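Local atomic coordinates of alkaline phosphatase D (Bacillus subtilis, PDB entry 2YEQ), a protein that hydrolyses phosphate esters, acting as a secreted phosphodiesterase and alkaline phosphatase with iron and calcium in its active site. Residues Glu212-Tyr217 against Lys224-Glu229; Ala218-Glu223 against Leu233-Ala238; Thr322-Val327 against Tyr477-Thr482. All coordinates share one frame; numbering follows the deposited sequence.

In the fold
Contacts 1 and 2 are interleaved along the chain and touch each other, their centres about 6 Å apart. Both fold the loop after strand 203-206 against helix 228-245 or the turn leading into it. Contact 3 lies on the opposite side of the chain's centre, about 37 to 38 Å from the other two between centres, where the beginning of strand 325-329 meets the connection between two antiparallel strands. Contact 2 is the most buried, two of its three touching residues being buried; in contacts 1 and 3 half are. Metal ions and a carboxylate dominate contact 1, a guanidinium meeting carbonyl oxygens dominates contact 2, and contact 3 relies on aromatic rings and one lysine.

Contact 1: Glu212-Tyr217 against Lys224-Glu229. With CA (calcium ion), chain B; NA (sodium ion), chain C; PE5 (3,6,9,12,15,18,21,24-octaoxahexacosan-1-ol), chain D.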
loop_
_atom_site.group_PDB
_atom_site.type_symbol
_atom_site.label_atom_id
_atom_site.label_comp_id
_atom_site.label_asym_id
_atom_site.label_seq_id
_atom_site.Cartn_x
_atom_site.Cartn_y
_atom_site.Cartn_z
ATOM N N GLU A 212 -3.751 9.278 1.099
ATOM C CA GLU A 212 -5.111 9.014 1.528
ATOM C C GLU A 212 -5.704 10.209 2.334
ATOM O O GLU A 212 -6.918 10.272 2.517
ATOM C CB GLU A 212 -5.153 7.779 2.395
ATOM C CG GLU A 212 -5.109 6.489 1.570
ATOM C CD GLU A 212 -3.712 5.913 1.304
ATOM O OE1 GLU A 212 -2.660 6.581 1.505
ATOM O OE2 GLU A 212 -3.690 4.731 0.842
ATOM N N VAL A 213 -4.831 11.087 2.856
ATOM C CA VAL A 213 -5.261 12.346 3.502
ATOM C C VAL A 213 -4.704 13.529 2.769
ATOM O O VAL A 213 -5.438 14.246 2.080
ATOM C CB VAL A 213 -4.905 12.414 4.986
ATOM C CG1 VAL A 213 -5.662 13.646 5.640
ATOM C CG2 VAL A 213 -5.248 11.115 5.698
ATOM N N GLU A 214 -3.402 13.755 2.908
ATOM C CA GLU A 214 -2.744 14.856 2.227
ATOM C C GLU A 214 -1.255 14.608 2.225
ATOM O O GLU A 214 -0.726 14.049 3.184
ATOM C CB GLU A 214 -3.035 16.233 2.901
ATOM C CG GLU A 214 -2.433 17.411 2.074
ATOM C CD GLU A 214 -2.543 18.830 2.721
ATOM O OE1 GLU A 214 -2.432 18.914 3.958
ATOM O OE2 GLU A 214 -2.684 19.835 1.947
ATOM N N ASN A 215 -0.584 15.077 1.178
ATOM C CA ASN A 215 0.864 14.909 1.044
ATOM C C ASN A 215 1.680 15.232 2.308
ATOM O O ASN A 215 1.571 16.340 2.877
ATOM C CB ASN A 215 1.413 15.786 -0.085
ATOM C CG ASN A 215 2.856 15.437 -0.446
ATOM O OD1 ASN A 215 3.167 14.269 -0.743
ATOM N ND2 ASN A 215 3.740 16.444 -0.433
ATOM N N ASN A 216 2.517 14.266 2.698
ATOM C CA ASN A 216 3.517 14.396 3.760
ATOM C C ASN A 216 2.993 14.864 5.101
ATOM O O ASN A 216 3.721 15.522 5.863
ATOM C CB ASN A 216 4.673 15.297 3.308
ATOM C CG ASN A 216 5.654 14.575 2.344
ATOM O OD1 ASN A 216 5.232 13.812 1.501
ATOM N ND2 ASN A 216 6.961 14.847 2.477
ATOM N N TYR A 217 1.760 14.490 5.422
ATOM C CA TYR A 217 1.260 14.715 6.741
ATOM C C TYR A 217 2.031 13.900 7.769
ATOM O O TYR A 217 2.607 12.839 7.461
ATOM C CB TYR A 217 -0.248 14.484 6.834
ATOM C CG TYR A 217 -0.810 13.115 7.149
ATOM C CD1 TYR A 217 -1.040 12.721 8.444
ATOM C CD2 TYR A 217 -1.204 12.239 6.115
ATOM C CE1 TYR A 217 -1.626 11.515 8.738
ATOM C CE2 TYR A 217 -1.786 11.011 6.393
ATOM C CZ TYR A 217 -1.991 10.638 7.680
ATOM O OH TYR A 217 -2.575 9.428 7.967
ATOM N N LYS A 224 3.649 22.171 4.778
ATOM C CA LYS A 224 3.727 23.556 4.322
ATOM C C LYS A 224 3.081 24.566 5.281
ATOM O O LYS A 224 2.459 25.529 4.835
ATOM C CB LYS A 224 3.100 23.674 2.929
ATOM C CG LYS A 224 3.729 22.746 1.874
ATOM C CD LYS A 224 4.960 23.349 1.286
ATOM C CE LYS A 224 5.513 22.509 0.139
ATOM N NZ LYS A 224 6.701 21.700 0.562
ATOM N N GLY A 225 3.194 24.314 6.576
ATOM C CA GLY A 225 2.696 25.236 7.611
ATOM C C GLY A 225 1.206 25.515 7.546
ATOM O O GLY A 225 0.751 26.598 7.902
ATOM N N GLN A 226 0.427 24.533 7.112
ATOM C CA GLN A 226 -1.021 24.687 7.057
ATOM C C GLN A 226 -1.616 24.486 8.429
ATOM O O GLN A 226 -0.908 24.113 9.371
ATOM C CB GLN A 226 -1.591 23.706 6.042
ATOM C CG GLN A 226 -1.142 24.042 4.640
ATOM C CD GLN A 226 -1.660 23.030 3.621
ATOM O OE1 GLN A 226 -1.178 21.909 3.539
ATOM N NE2 GLN A 226 -2.667 23.413 2.889
ATOM N N SER A 227 -2.919 24.727 8.551
ATOM C CA SER A 227 -3.580 24.723 9.845
ATOM C C SER A 227 -3.818 23.323 10.388
ATOM O O SER A 227 -4.446 22.494 9.710
ATOM C CB SER A 227 -4.911 25.455 9.751
ATOM O OG SER A 227 -5.797 25.076 10.765
ATOM N N VAL A 228 -3.355 23.096 11.626
ATOM C CA VAL A 228 -3.567 21.849 12.333
ATOM C C VAL A 228 -5.061 21.638 12.621
ATOM O O VAL A 228 -5.635 20.536 12.429
ATOM C CB VAL A 228 -2.731 21.808 13.646
ATOM C CG1 VAL A 228 -3.240 20.710 14.573
ATOM C CG2 VAL A 228 -1.231 21.651 13.328
ATOM N N GLU A 229 -5.727 22.677 13.103
ATOM C CA GLU A 229 -7.147 22.543 13.403
ATOM C C GLU A 229 -7.962 22.056 12.189
ATOM O O GLU A 229 -8.800 21.160 12.301
ATOM C CB GLU A 229 -7.687 23.893 13.913
ATOM C CG GLU A 229 -9.116 23.861 14.325
ATOM C CD GLU A 229 -9.568 25.240 14.857
ATOM O OE1 GLU A 229 -9.462 26.264 14.129
ATOM O OE2 GLU A 229 -10.012 25.273 16.003
HETATM CA CA CA B . 4.418 12.356 -0.160
HETATM NA NA NA C . -2.772 20.498 -0.267
HETATM C C48 PE5 D . 6.325 20.685 4.586
HETATM C C50 PE5 D . 7.406 21.773 4.645
HETATM O O1 PE5 D . 7.594 22.260 5.988
HETATM C C1 PE5 D . 7.014 23.552 6.220
HETATM O O HOH W 1 -3.541 22.322 0.715
HETATM O O HOH W 2 -0.615 21.028 0.276
HETATM O O HOH W 3 -1.911 18.653 -1.227
HETATM O O HOH W 4 5.963 12.901 -1.673
HETATM O O HOH W 5 5.843 10.785 0.877
#
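Glu214 OE2, which faces Gln226, is held by a sodium ion and an arginine: it binds the sodium at 2.3 Å and forms a salt bridge to NH1 of Arg234. The Gln226 amide approaches the same carboxylate from the opposing direction, the two planes 43° apart. Its modelled OE1 lies 3.0 Å from Glu214 OE2, but the amide is probably turned over, so the identity of the touching atom is doubtful. The Glu214 side chain reaches this point fully extended, with CG anti to the backbone N (chi1 -175°). Three waters, Glu175 and Gln517 also bind the sodium, the last of these bringing helix 504-520 to the site.

Beyond Glu214 the backbone makes a type II turn ending at Tyr217, closed by a weak bond of 3.4 Å from Tyr217 N to Glu214 O. This turn presents two neighbouring amides to one calcium: Asn215 OD1 and Asn216 OD1 both bind it, each at 2.4 Å. Asp210 is a ligand of this ion and also of the other calcium, the one it shares with Asp151, Asp209 and Asp380. On the opposing segment Ser227 is the N-cap of helix 228-245, so Gln226 sits just ahead of that helix. With sodium and arginine on one oxygen, the Glu214 carboxylate is likely to stay ionised, and metal coordination and the Arg234 salt bridge probably contribute to holding the loop beside the helix.

Contact 2: Ala218-Glu223 against Leu233-Ala238; sequences ANKIPE and LRRAAA. With PE5 (3,6,9,12,15,18,21,24-octaoxahexacosan-1-ol), chain E; PE5 (3,6,9,12,15,18,21,24-octaoxahexacosan-1-ol), chain D.
Hydrogen bonding centres on Arg235 NH1, which meets Asn219 twice. The bond to the side-chain OD1 spans 3.1 Å with an N-H...O angle of 140°, and OD1 lies 26° out of the guanidinium plane; the bond to the backbone O of the same residue is shorter, 2.8 Å, but bent and weak. The amide and guanidinium planes are nearly parallel but offset. A water extends the pairing, donating to Asn219 OD1 and accepting from Arg235 NH2. The guanidinium is shared further, since NH2 also donates to Pro257 O and NH1 to Gln280 O.

Asn219 and Lys220 are the central pair of a type II' turn from Ala218 to Ile221, whose end residues are joined by backbone bonds in both directions, as in a tight two-residue hairpin. The turn faces helix 228-245, from which Arg235 reaches across with its chain bent at chi3 (93°).

Charge and apolar contacts fall to Lys220. Its CG lies 3.7 Å above one face of the guanidinium, displaced toward the rim. At its tip, NZ comes within 4.2 Å of Arg235 NH2, a like-charge approach probably eased by Asn219 OD1, which accepts from Lys220 NZ at 2.9 Å and from Arg235 NH1 on the other face of the amide. A bound polyether takes a further bond from Lys220 NZ, at 3.0 Å to its O2.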
loop_
_atom_site.group_PDB
_atom_site.type_symbol
_atom_site.label_atom_id
_atom_site.label_comp_id
_atom_site.label_asym_id
_atom_site.label_seq_id
_atom_site.Cartn_x
_atom_site.Cartn_y
_atom_site.Cartn_z
ATOM N N ALA A 218 2.019 14.395 9.002
ATOM C CA ALA A 218 2.684 13.712 10.110
ATOM C C ALA A 218 1.805 13.794 11.348
ATOM O O ALA A 218 1.759 14.842 12.003
ATOM C CB ALA A 218 4.072 14.362 10.348
ATOM N N ASN A 219 1.112 12.687 11.660
ATOM C CA ASN A 219 0.120 12.649 12.727
ATOM C C ASN A 219 -0.963 13.741 12.460
ATOM O O ASN A 219 -1.813 13.571 11.542
ATOM C CB ASN A 219 0.796 12.758 14.110
ATOM C CG ASN A 219 -0.109 12.392 15.243
ATOM O OD1 ASN A 219 -1.358 12.413 15.135
ATOM N ND2 ASN A 219 0.504 12.030 16.376
ATOM N N LYS A 220 -0.917 14.864 13.191
ATOM C CA LYS A 220 -1.922 15.911 12.999
ATOM C C LYS A 220 -1.332 17.189 12.456
ATOM O O LYS A 220 -1.977 18.234 12.457
ATOM C CB LYS A 220 -2.699 16.103 14.285
ATOM C CG LYS A 220 -3.635 14.898 14.502
ATOM C CD LYS A 220 -4.278 14.907 15.857
ATOM C CE LYS A 220 -4.417 13.524 16.428
ATOM N NZ LYS A 220 -3.218 13.106 17.261
ATOM N N ILE A 221 -0.109 17.095 11.946
ATOM C CA ILE A 221 0.573 18.200 11.327
ATOM C C ILE A 221 0.589 18.083 9.806
ATOM O O ILE A 221 1.270 17.189 9.258
ATOM C CB ILE A 221 2.028 18.301 11.820
ATOM C CG1 ILE A 221 2.094 18.354 13.345
ATOM C CG2 ILE A 221 2.707 19.496 11.224
ATOM C CD1 ILE A 221 3.538 18.294 13.866
ATOM N N PRO A 222 -0.097 18.993 9.105
ATOM C CA PRO A 222 -0.030 19.003 7.640
ATOM C C PRO A 222 1.229 19.658 7.138
ATOM O O PRO A 222 1.922 20.366 7.881
ATOM C CB PRO A 222 -1.256 19.851 7.229
ATOM C CG PRO A 222 -1.354 20.865 8.357
ATOM C CD PRO A 222 -0.960 20.090 9.613
ATOM N N GLU A 223 1.522 19.426 5.870
ATOM C CA GLU A 223 2.656 20.003 5.207
ATOM C C GLU A 223 2.515 21.528 5.021
ATOM O O GLU A 223 1.409 22.081 5.057
ATOM C CB GLU A 223 2.848 19.353 3.828
ATOM C CG GLU A 223 1.739 19.614 2.800
ATOM C CD GLU A 223 2.127 19.200 1.372
ATOM O OE1 GLU A 223 3.313 18.829 1.176
ATOM O OE2 GLU A 223 1.253 19.251 0.450
ATOM N N LEU A 233 -9.856 17.874 11.194
ATOM C CA LEU A 233 -11.160 17.623 10.606
ATOM C C LEU A 233 -10.991 16.869 9.286
ATOM O O LEU A 233 -11.724 15.947 8.983
ATOM C CB LEU A 233 -11.889 18.945 10.381
ATOM C CG LEU A 233 -12.325 19.656 11.670
ATOM C CD1 LEU A 233 -12.824 21.070 11.323
ATOM C CD2 LEU A 233 -13.395 18.820 12.357
ATOM N N ARG A 234 -10.001 17.275 8.517
ATOM C CA ARG A 234 -9.702 16.611 7.267
ATOM C C ARG A 234 -9.292 15.134 7.460
ATOM O O ARG A 234 -9.733 14.254 6.722
ATOM C CB ARG A 234 -8.616 17.382 6.568
ATOM C CG ARG A 234 -8.470 17.060 5.155
ATOM C CD ARG A 234 -7.446 17.921 4.556
ATOM N NE ARG A 234 -7.259 17.576 3.169
ATOM C CZ ARG A 234 -6.444 18.183 2.335
ATOM N NH1 ARG A 234 -5.720 19.230 2.716
ATOM N NH2 ARG A 234 -6.371 17.751 1.090
ATOM N N ARG A 235 -8.492 14.856 8.486
ATOM C CA ARG A 235 -8.093 13.494 8.771
ATOM C C ARG A 235 -9.272 12.624 9.178
ATOM O O ARG A 235 -9.359 11.464 8.759
ATOM C CB ARG A 235 -6.992 13.430 9.843
ATOM C CG ARG A 235 -6.226 12.117 9.824
ATOM C CD ARG A 235 -5.068 12.109 10.808
ATOM N NE ARG A 235 -5.427 11.554 12.112
ATOM C CZ ARG A 235 -4.547 11.283 13.072
ATOM N NH1 ARG A 235 -3.271 11.567 12.881
ATOM N NH2 ARG A 235 -4.937 10.759 14.218
ATOM N N ALA A 236 -10.192 13.164 9.962
ATOM C CA ALA A 236 -11.404 12.449 10.309
ATOM C C ALA A 236 -12.249 12.082 9.066
ATOM O O ALA A 236 -12.743 10.963 8.971
ATOM C CB ALA A 236 -12.264 13.254 11.350
ATOM N N ALA A 237 -12.409 13.023 8.149
ATOM C CA ALA A 237 -13.136 12.796 6.895
ATOM C C ALA A 237 -12.439 11.722 6.029
ATOM O O ALA A 237 -13.092 10.810 5.530
ATOM C CB ALA A 237 -13.253 14.079 6.124
ATOM N N ALA A 238 -11.124 11.862 5.863
ATOM C CA ALA A 238 -10.307 10.935 5.070
ATOM C C ALA A 238 -10.311 9.532 5.629
ATOM O O ALA A 238 -10.438 8.559 4.886
ATOM C CB ALA A 238 -8.872 11.446 4.976
HETATM O O1 PE5 E . -0.687 15.047 18.350
HETATM C C1 PE5 E . -0.647 14.175 19.470
HETATM C C2 PE5 E . -1.792 14.457 20.428
HETATM O O2 PE5 E . -2.900 13.591 20.161
HETATM C C3 PE5 E . -4.069 13.785 20.988
HETATM C C4 PE5 E . -4.721 15.163 20.783
HETATM O O3 PE5 E . -6.087 15.090 20.354
HETATM C C5 PE5 E . -6.663 16.388 20.100
HETATM C C6 PE5 E . -6.375 16.864 18.671
HETATM O O4 PE5 E . -5.662 18.117 18.642
HETATM C C7 PE5 E . -4.390 18.069 17.975
HETATM C C8 PE5 E . -3.929 19.457 17.621
HETATM C C48 PE5 D . 6.325 20.685 4.586
HETATM C C50 PE5 D . 7.406 21.773 4.645
HETATM O O1 PE5 D . 7.594 22.260 5.988
HETATM C C1 PE5 D . 7.014 23.552 6.220
HETATM O O HOH W 6 -2.798 9.928 16.147
#

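Contact 3: Thr322-Val327 against Tyr477-Thr482; sequences TAHWNV and YQKDQT
Lys479 lies over the face of the Trp325 six-membered ring with both its CE and its ammonium group. Its CE is 3.6 Å from the ring centroid, a CH-pi contact, and NZ is 4.6 Å from it, a cation-pi contact; each is only 18° off the ring normal. The ammonium then donates to His324 O at 2.8 Å, and a water bridges it to His324 ND1. With CG anti to the carbonyl carbon (chi1 -52°), the lysine chain sets off across the indole, and CG comes within 3.5 Å of Trp325 CH2.

Tyr477 meets the same indole rim to rim: its CD2 is 3.6 Å from Trp325 CZ3, the ring planes are 59° apart, and neither ring covers the other. The Lys479 backbone N sits over the centre of the Tyr477 ring. Outside the contact, Trp325 NE1 donates to Thr448 O and Tyr477 OH bonds to Asn372 O. Further along, an Asx turn from Asp480 to Thr482 shapes the link between strands 470-477 and 484-489. Thus the start of inner strand 325-329 of one mixed sheet meets the connection between the last two strands of the other.

At Lys479, an alanine removes ammonium and chain, which would probably leave His324 O without this donor and open a gap over the indole. The ammonium charge is probably stabilised by the indole face together with His324 O and the water.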
loop_
_atom_site.group_PDB
_atom_site.type_symbol
_atom_site.label_atom_id
_atom_site.label_comp_id
_atom_site.label_asym_id
_atom_site.label_seq_id
_atom_site.Cartn_x
_atom_site.Cartn_y
_atom_site.Cartn_z
ATOM N N THR A 322 7.559 -17.506 16.078
ATOM C CA THR A 322 8.334 -18.688 15.722
ATOM C C THR A 322 8.179 -19.005 14.244
ATOM O O THR A 322 8.551 -20.089 13.813
ATOM C CB THR A 322 7.883 -19.896 16.532
ATOM O OG1 THR A 322 6.476 -20.058 16.370
ATOM C CG2 THR A 322 8.198 -19.701 18.005
ATOM N N ALA A 323 7.646 -18.069 13.461
ATOM C CA ALA A 323 7.456 -18.292 12.031
ATOM C C ALA A 323 8.785 -18.312 11.322
ATOM O O ALA A 323 9.753 -17.789 11.834
ATOM C CB ALA A 323 6.547 -17.209 11.425
ATOM N N HIS A 324 8.827 -18.910 10.130
ATOM C CA HIS A 324 10.036 -18.901 9.293
ATOM C C HIS A 324 10.455 -17.520 8.822
ATOM O O HIS A 324 11.635 -17.306 8.535
ATOM C CB HIS A 324 9.870 -19.793 8.057
ATOM C CG HIS A 324 9.829 -21.254 8.384
ATOM N ND1 HIS A 324 10.935 -21.943 8.826
ATOM C CD2 HIS A 324 8.806 -22.143 8.379
ATOM C CE1 HIS A 324 10.600 -23.200 9.068
ATOM N NE2 HIS A 324 9.311 -23.345 8.815
ATOM N N TRP A 325 9.493 -16.594 8.713
ATOM C CA TRP A 325 9.774 -15.226 8.288
ATOM C C TRP A 325 8.997 -14.206 9.138
ATOM O O TRP A 325 7.887 -14.477 9.611
ATOM C CB TRP A 325 9.391 -15.041 6.828
ATOM C CG TRP A 325 10.150 -15.934 5.886
ATOM C CD1 TRP A 325 9.752 -17.146 5.405
ATOM C CD2 TRP A 325 11.438 -15.697 5.350
ATOM N NE1 TRP A 325 10.718 -17.677 4.577
ATOM C CE2 TRP A 325 11.766 -16.803 4.526
ATOM C CE3 TRP A 325 12.357 -14.655 5.478
ATOM C CZ2 TRP A 325 12.972 -16.890 3.851
ATOM C CZ3 TRP A 325 13.528 -14.732 4.804
ATOM C CH2 TRP A 325 13.838 -15.845 3.991
ATOM N N ASN A 326 9.607 -13.046 9.335
ATOM C CA ASN A 326 8.977 -11.918 10.051
ATOM C C ASN A 326 8.943 -10.785 9.064
ATOM O O ASN A 326 9.963 -10.437 8.488
ATOM C CB ASN A 326 9.806 -11.542 11.270
ATOM C CG ASN A 326 9.691 -12.543 12.360
ATOM O OD1 ASN A 326 8.609 -12.767 12.885
ATOM N ND2 ASN A 326 10.819 -13.166 12.729
ATOM N N VAL A 327 7.750 -10.264 8.795
ATOM C CA VAL A 327 7.569 -9.316 7.691
ATOM C C VAL A 327 7.036 -7.995 8.254
ATOM O O VAL A 327 6.164 -8.016 9.117
ATOM C CB VAL A 327 6.598 -9.878 6.642
ATOM C CG1 VAL A 327 6.451 -8.921 5.420
ATOM C CG2 VAL A 327 7.082 -11.285 6.174
ATOM N N TYR A 477 16.372 -14.464 -1.318
ATOM C CA TYR A 477 17.112 -14.313 -0.071
ATOM C C TYR A 477 16.973 -15.609 0.668
ATOM O O TYR A 477 15.868 -16.131 0.818
ATOM C CB TYR A 477 16.594 -13.120 0.770
ATOM C CG TYR A 477 17.179 -13.018 2.169
ATOM C CD1 TYR A 477 18.509 -12.692 2.369
ATOM C CD2 TYR A 477 16.406 -13.277 3.286
ATOM C CE1 TYR A 477 19.057 -12.612 3.668
ATOM C CE2 TYR A 477 16.935 -13.176 4.583
ATOM C CZ TYR A 477 18.258 -12.837 4.759
ATOM O OH TYR A 477 18.774 -12.770 6.032
ATOM N N GLN A 478 18.091 -16.140 1.143
ATOM C CA GLN A 478 18.099 -17.433 1.803
ATOM C C GLN A 478 18.640 -17.467 3.230
ATOM O O GLN A 478 19.052 -18.520 3.694
ATOM C CB GLN A 478 18.885 -18.407 0.945
ATOM C CG GLN A 478 18.174 -18.760 -0.306
ATOM C CD GLN A 478 19.000 -19.621 -1.246
ATOM O OE1 GLN A 478 20.216 -19.764 -1.091
ATOM N NE2 GLN A 478 18.337 -20.185 -2.242
ATOM N N LYS A 479 18.593 -16.359 3.950
ATOM C CA LYS A 479 18.940 -16.378 5.377
ATOM C C LYS A 479 20.394 -16.814 5.580
ATOM O O LYS A 479 20.694 -17.744 6.322
ATOM C CB LYS A 479 18.003 -17.295 6.176
ATOM C CG LYS A 479 16.516 -17.035 5.968
ATOM C CD LYS A 479 15.700 -17.577 7.142
ATOM C CE LYS A 479 14.415 -18.221 6.701
ATOM N NZ LYS A 479 13.748 -18.930 7.804
ATOM N N ASP A 480 21.286 -16.151 4.872
ATOM C CA ASP A 480 22.707 -16.351 5.056
ATOM C C ASP A 480 23.381 -15.061 4.654
ATOM O O ASP A 480 22.720 -14.134 4.127
ATOM C CB ASP A 480 23.222 -17.566 4.257
ATOM C CG ASP A 480 22.970 -17.465 2.738
ATOM O OD1 ASP A 480 22.998 -16.364 2.156
ATOM O OD2 ASP A 480 22.779 -18.523 2.097
ATOM N N GLN A 481 24.680 -15.003 4.897
ATOM C CA GLN A 481 25.442 -13.773 4.787
ATOM C C GLN A 481 25.678 -13.375 3.360
ATOM O O GLN A 481 26.217 -12.307 3.094
ATOM C CB GLN A 481 26.777 -13.908 5.531
ATOM C CG GLN A 481 27.592 -12.601 5.681
ATOM C CD GLN A 481 26.821 -11.476 6.350
ATOM O OE1 GLN A 481 27.122 -10.300 6.127
ATOM N NE2 GLN A 481 25.839 -11.830 7.187
ATOM N N THR A 482 25.243 -14.192 2.411
ATOM C CA THR A 482 25.380 -13.781 1.016
ATOM C C THR A 482 24.238 -12.809 0.627
ATOM O O THR A 482 24.366 -12.065 -0.325
ATOM C CB THR A 482 25.469 -15.006 0.071
ATOM O OG1 THR A 482 24.160 -15.520 -0.176
ATOM C CG2 THR A 482 26.335 -16.112 0.709
HETATM O O HOH W 7 13.758 -21.298 9.206
#